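Local coordinates for BF1531-like N-terminal domain-containing protein (PDB 3SLR) that has no established function but carries a magnesium-binding phosphatase-like domain, consistent with hydrolysis of ester bonds, at residues Lys220-Thr232 and Leu324-Asp336. Residues are numbered along the deposited sequence; the frame is centred on the assembly and turned at random.
Sequences KFKKCLILDLDNT and LNIGFDSMVFLDD. With MG (magnesium ion), chain B; MG (magnesium ion), chain C.
The Phe333 ring brings CD1 to Ile226 CG2 at 3.7 Å, on the sheet face covered by helix 313-324; a second ring, Phe221, has Lys223 NZ 3.6 Å above the plane of one face, offset toward the rim. The carboxylates of Asp228 and Asp336 cross obliquely, their planes 26° apart. Asp228 OD2 and Asp336 OD1, 3.0 Å apart, are not hydrogen-bonded; both bind the chain B magnesium, together with Asp230 O and three waters. Asp228 OD1 reaches the second magnesium, so this one carboxylate bridges the pair. Its anti lone pair on OD2 accepts from Thr232 OG1 at 2.8 Å, and OG1 in turn receives Asp336 N, linking the two loops beside the metal site. Asp335 lays its carboxylate against Asp228 CB. On the other sheet face Leu225 CD1 meets Leu334 CD1 at 3.6 Å, beneath helix 255-270. Between these faces strands 224-227 and 331-334 run parallel, 21° apart, and the 2.7 Å bond from Ile226 N to Val332 O is nearly straight. At the far end Lys222, bent at chi2 (-54°), drops NZ above the carbonyl plane of Met331, 2.9 Å from its O; Thr352 is a further partner. Aspartates at adjoining strand ends, with a DxDx(T/V) pattern in Asp228, Asp230 and Thr232, are consistent with a HAD-type phosphatase site in which Asp228 links both magnesium ions and Lys313 salt-bridges the neighbouring Asp335.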
loop_
_atom_site.group_PDB
_atom_site.type_symbol
_atom_site.label_atom_id
_atom_site.label_comp_id
_atom_site.label_asym_id
_atom_site.label_seq_id
_atom_site.Cartn_x
_atom_site.Cartn_y
_atom_site.Cartn_z
ATOM N N LYS A 220 12.815 6.252 -0.907
ATOM C CA LYS A 220 12.347 5.842 -2.220
ATOM C C LYS A 220 10.823 5.773 -2.211
ATOM O O LYS A 220 10.231 4.878 -1.598
ATOM C CB LYS A 220 12.946 4.498 -2.636
ATOM C CG LYS A 220 14.377 4.600 -3.176
ATOM C CD LYS A 220 14.447 5.513 -4.406
ATOM C CE LYS A 220 15.878 5.688 -4.908
ATOM N NZ LYS A 220 15.979 6.760 -5.945
ATOM N N PHE A 221 10.202 6.739 -2.878
ATOM C CA PHE A 221 8.750 6.833 -2.941
ATOM C C PHE A 221 8.360 7.651 -4.170
ATOM O O PHE A 221 9.164 8.449 -4.683
ATOM C CB PHE A 221 8.190 7.470 -1.661
ATOM C CG PHE A 221 8.794 8.811 -1.333
ATOM C CD1 PHE A 221 9.958 8.897 -0.578
ATOM C CD2 PHE A 221 8.208 9.982 -1.787
ATOM C CE1 PHE A 221 10.519 10.131 -0.275
ATOM C CE2 PHE A 221 8.762 11.221 -1.486
ATOM C CZ PHE A 221 9.916 11.296 -0.734
ATOM N N LYS A 222 7.136 7.446 -4.654
ATOM C CA LYS A 222 6.678 8.135 -5.859
ATOM C C LYS A 222 6.309 9.583 -5.580
ATOM O O LYS A 222 5.753 9.901 -4.532
ATOM C CB LYS A 222 5.500 7.399 -6.499
ATOM C CG LYS A 222 5.836 5.978 -6.938
ATOM C CD LYS A 222 7.064 5.959 -7.861
ATOM C CE LYS A 222 7.185 4.645 -8.629
ATOM N NZ LYS A 222 8.129 4.737 -9.816
ATOM N N LYS A 223 6.613 10.457 -6.536
ATOM C CA LYS A 223 6.439 11.888 -6.351
ATOM C C LYS A 223 5.579 12.502 -7.447
ATOM O O LYS A 223 5.178 13.661 -7.346
ATOM C CB LYS A 223 7.805 12.582 -6.347
ATOM C CG LYS A 223 8.641 12.286 -5.112
ATOM C CD LYS A 223 10.003 12.957 -5.221
ATOM C CE LYS A 223 11.090 11.916 -5.329
ATOM N NZ LYS A 223 10.992 10.896 -4.257
ATOM N N CYS A 224 5.307 11.727 -8.492
ATOM C CA CYS A 224 4.674 12.269 -9.689
ATOM C C CYS A 224 3.824 11.233 -10.412
ATOM O O CYS A 224 4.235 10.084 -10.572
ATOM C CB CYS A 224 5.751 12.816 -10.637
ATOM S SG CYS A 224 5.184 13.297 -12.289
ATOM N N LEU A 225 2.635 11.661 -10.836
ATOM C CA LEU A 225 1.730 10.844 -11.637
ATOM C C LEU A 225 1.547 11.499 -13.013
ATOM O O LEU A 225 1.172 12.666 -13.100
ATOM C CB LEU A 225 0.372 10.711 -10.930
ATOM C CG LEU A 225 -0.726 9.971 -11.703
ATOM C CD1 LEU A 225 -0.318 8.525 -11.950
ATOM C CD2 LEU A 225 -2.084 10.019 -10.989
ATOM N N ILE A 226 1.836 10.745 -14.077
ATOM C CA ILE A 226 1.690 11.223 -15.451
ATOM C C ILE A 226 0.487 10.545 -16.076
ATOM O O ILE A 226 0.385 9.319 -16.060
ATOM C CB ILE A 226 2.932 10.888 -16.302
ATOM C CG1 ILE A 226 4.176 11.475 -15.657
ATOM C CG2 ILE A 226 2.759 11.399 -17.749
ATOM C CD1 ILE A 226 5.474 10.897 -16.225
ATOM N N LEU A 227 -0.418 11.349 -16.627
ATOM C CA LEU A 227 -1.692 10.845 -17.130
ATOM C C LEU A 227 -1.846 10.994 -18.637
ATOM O O LEU A 227 -1.615 12.059 -19.189
ATOM C CB LEU A 227 -2.843 11.605 -16.468
ATOM C CG LEU A 227 -2.921 11.491 -14.945
ATOM C CD1 LEU A 227 -3.813 12.590 -14.368
ATOM C CD2 LEU A 227 -3.405 10.102 -14.533
ATOM N N ASP A 228 -2.271 9.926 -19.292
ATOM C CA ASP A 228 -2.839 10.055 -20.620
ATOM C C ASP A 228 -4.228 10.704 -20.456
ATOM O O ASP A 228 -4.757 10.754 -19.351
ATOM C CB ASP A 228 -2.933 8.673 -21.264
ATOM C CG ASP A 228 -3.693 8.690 -22.566
ATOM O OD1 ASP A 228 -3.213 9.340 -23.520
ATOM O OD2 ASP A 228 -4.762 8.052 -22.627
ATOM N N LEU A 229 -4.805 11.226 -21.532
ATOM C CA LEU A 229 -6.126 11.848 -21.441
ATOM C C LEU A 229 -7.232 10.933 -21.974
ATOM O O LEU A 229 -8.046 10.418 -21.205
ATOM C CB LEU A 229 -6.140 13.203 -22.165
ATOM C CG LEU A 229 -5.240 14.309 -21.594
ATOM C CD1 LEU A 229 -5.284 15.572 -22.470
ATOM C CD2 LEU A 229 -5.602 14.640 -20.141
ATOM N N ASP A 230 -7.262 10.719 -23.285
ATOM C CA ASP A 230 -8.385 9.990 -23.888
ATOM C C ASP A 230 -8.536 8.569 -23.334
ATOM O O ASP A 230 -7.617 7.750 -23.417
ATOM C CB ASP A 230 -8.266 9.948 -25.416
ATOM C CG ASP A 230 -8.481 11.310 -26.068
ATOM O OD1 ASP A 230 -9.333 12.113 -25.604
ATOM O OD2 ASP A 230 -7.800 11.572 -27.081
ATOM N N ASN A 231 -9.710 8.282 -22.785
ATOM C CA ASN A 231 -10.011 6.972 -22.227
ATOM C C ASN A 231 -9.161 6.614 -21.009
ATOM O O ASN A 231 -9.139 5.469 -20.574
ATOM C CB ASN A 231 -9.959 5.885 -23.302
ATOM C CG ASN A 231 -11.088 6.028 -24.311
ATOM O OD1 ASN A 231 -12.247 6.265 -23.939
ATOM N ND2 ASN A 231 -10.757 5.906 -25.592
ATOM N N THR A 232 -8.489 7.616 -20.454
ATOM C CA THR A 232 -7.766 7.444 -19.202
ATOM C C THR A 232 -8.423 8.278 -18.108
ATOM O O THR A 232 -8.883 7.717 -17.102
ATOM C CB THR A 232 -6.245 7.754 -19.359
ATOM O OG1 THR A 232 -5.680 6.824 -20.285
ATOM C CG2 THR A 232 -5.518 7.596 -18.036
ATOM N N LEU A 324 10.822 18.800 -14.207
ATOM C CA LEU A 324 10.560 18.620 -12.782
ATOM C C LEU A 324 11.813 18.354 -11.952
ATOM O O LEU A 324 11.829 18.615 -10.748
ATOM C CB LEU A 324 9.559 17.480 -12.578
ATOM C CG LEU A 324 8.185 17.747 -13.204
ATOM C CD1 LEU A 324 7.289 16.527 -13.049
ATOM C CD2 LEU A 324 7.564 18.967 -12.566
ATOM N N ASN A 325 12.857 17.838 -12.595
ATOM C CA ASN A 325 14.077 17.451 -11.889
ATOM C C ASN A 325 13.790 16.483 -10.741
ATOM O O ASN A 325 14.222 16.701 -9.607
ATOM C CB ASN A 325 14.828 18.683 -11.373
ATOM C CG ASN A 325 16.247 18.359 -10.924
ATOM O OD1 ASN A 325 16.888 17.449 -11.458
ATOM N ND2 ASN A 325 16.739 19.097 -9.936
ATOM N N ILE A 326 13.031 15.429 -11.035
ATOM C CA ILE A 326 12.868 14.314 -10.107
ATOM C C ILE A 326 13.226 13.051 -10.871
ATOM O O ILE A 326 13.304 13.066 -12.099
ATOM C CB ILE A 326 11.436 14.197 -9.582
ATOM C CG1 ILE A 326 10.471 14.079 -10.755
ATOM C CG2 ILE A 326 11.087 15.385 -8.695
ATOM C CD1 ILE A 326 9.038 13.781 -10.336
ATOM N N GLY A 327 13.464 11.962 -10.155
ATOM C CA GLY A 327 13.914 10.747 -10.798
ATOM C C GLY A 327 12.826 10.058 -11.583
ATOM O O GLY A 327 11.655 10.094 -11.191
ATOM N N PHE A 328 13.204 9.420 -12.684
ATOM C CA PHE A 328 12.267 8.594 -13.429
ATOM C C PHE A 328 11.652 7.557 -12.505
ATOM O O PHE A 328 10.475 7.228 -12.628
ATOM C CB PHE A 328 12.937 7.919 -14.636
ATOM C CG PHE A 328 13.266 8.867 -15.761
ATOM C CD1 PHE A 328 12.261 9.429 -16.536
ATOM C CD2 PHE A 328 14.580 9.202 -16.037
ATOM C CE1 PHE A 328 12.563 10.314 -17.569
ATOM C CE2 PHE A 328 14.890 10.083 -17.059
ATOM C CZ PHE A 328 13.889 10.637 -17.831
ATOM N N ASP A 329 12.455 7.052 -11.567
ATOM C CA ASP A 329 11.983 6.048 -10.626
ATOM C C ASP A 329 11.058 6.615 -9.542
ATOM O O ASP A 329 10.613 5.878 -8.662
ATOM C CB ASP A 329 13.151 5.252 -10.028
ATOM C CG ASP A 329 14.182 6.133 -9.333
ATOM O OD1 ASP A 329 14.350 7.310 -9.706
ATOM O OD2 ASP A 329 14.854 5.627 -8.410
ATOM N N SER A 330 10.746 7.907 -9.622
ATOM C CA SER A 330 9.757 8.497 -8.729
ATOM C C SER A 330 8.455 8.767 -9.477
ATOM O O SER A 330 7.557 9.429 -8.949
ATOM C CB SER A 330 10.277 9.787 -8.091
ATOM O OG SER A 330 10.185 10.886 -8.987
HETATM N N MSE A 331 8.360 8.250 -10.704
HETATM C CA MSE A 331 7.211 8.543 -11.580
HETATM C C MSE A 331 6.314 7.349 -11.840
HETATM O O MSE A 331 6.786 6.213 -11.950
HETATM C CB MSE A 331 7.698 9.080 -12.926
HETATM C CG MSE A 331 8.337 10.430 -12.836
HETATM SE SE MSE A 331 9.178 10.968 -14.525
HETATM C CE MSE A 331 9.159 12.865 -14.112
ATOM N N VAL A 332 5.016 7.632 -11.950
ATOM C CA VAL A 332 4.010 6.648 -12.326
ATOM C C VAL A 332 3.313 7.155 -13.589
ATOM O O VAL A 332 2.928 8.306 -13.657
ATOM C CB VAL A 332 2.952 6.489 -11.224
ATOM C CG1 VAL A 332 1.882 5.500 -11.649
ATOM C CG2 VAL A 332 3.592 6.036 -9.927
ATOM N N PHE A 333 3.171 6.296 -14.589
ATOM C CA PHE A 333 2.520 6.668 -15.843
ATOM C C PHE A 333 1.292 5.800 -16.098
ATOM O O PHE A 333 1.399 4.572 -16.138
ATOM C CB PHE A 333 3.530 6.532 -16.995
ATOM C CG PHE A 333 2.927 6.691 -18.376
ATOM C CD1 PHE A 333 2.274 7.858 -18.739
ATOM C CD2 PHE A 333 3.067 5.679 -19.321
ATOM C CE1 PHE A 333 1.745 8.009 -20.016
ATOM C CE2 PHE A 333 2.541 5.824 -20.598
ATOM C CZ PHE A 333 1.881 6.982 -20.944
ATOM N N LEU A 334 0.138 6.450 -16.263
ATOM C CA LEU A 334 -1.133 5.768 -16.533
ATOM C C LEU A 334 -1.647 6.044 -17.943
ATOM O O LEU A 334 -1.878 7.195 -18.317
ATOM C CB LEU A 334 -2.191 6.195 -15.517
ATOM C CG LEU A 334 -1.879 5.868 -14.051
ATOM C CD1 LEU A 334 -3.003 6.403 -13.159
ATOM C CD2 LEU A 334 -1.711 4.378 -13.859
ATOM N N ASP A 335 -1.842 4.974 -18.712
ATOM C CA ASP A 335 -2.289 5.073 -20.099
ATOM C C ASP A 335 -3.113 3.828 -20.443
ATOM O O ASP A 335 -2.716 2.709 -20.139
ATOM C CB ASP A 335 -1.064 5.208 -21.026
ATOM C CG ASP A 335 -1.428 5.681 -22.422
ATOM O OD1 ASP A 335 -2.425 5.171 -22.987
ATOM O OD2 ASP A 335 -0.708 6.558 -22.962
ATOM N N ASP A 336 -4.282 4.028 -21.045
ATOM C CA ASP A 336 -5.199 2.932 -21.357
ATOM C C ASP A 336 -4.720 2.107 -22.553
ATOM O O ASP A 336 -5.218 1.015 -22.795
ATOM C CB ASP A 336 -6.591 3.497 -21.685
ATOM C CG ASP A 336 -6.591 4.252 -22.985
ATOM O OD1 ASP A 336 -5.934 5.302 -23.011
ATOM O OD2 ASP A 336 -7.190 3.794 -23.989
HETATM MG MG MG B . -5.663 6.919 -24.313
HETATM MG MG MG C . -4.327 9.988 -25.581
HETATM O O HOH W 1 -5.243 10.415 -27.627
HETATM O O HOH W 2 -3.491 6.262 -25.017
HETATM O O HOH W 3 -6.753 5.427 -25.940
HETATM O O HOH W 4 -5.332 8.070 -26.156
HETATM O O HOH W 5 -2.257 9.491 -26.123
#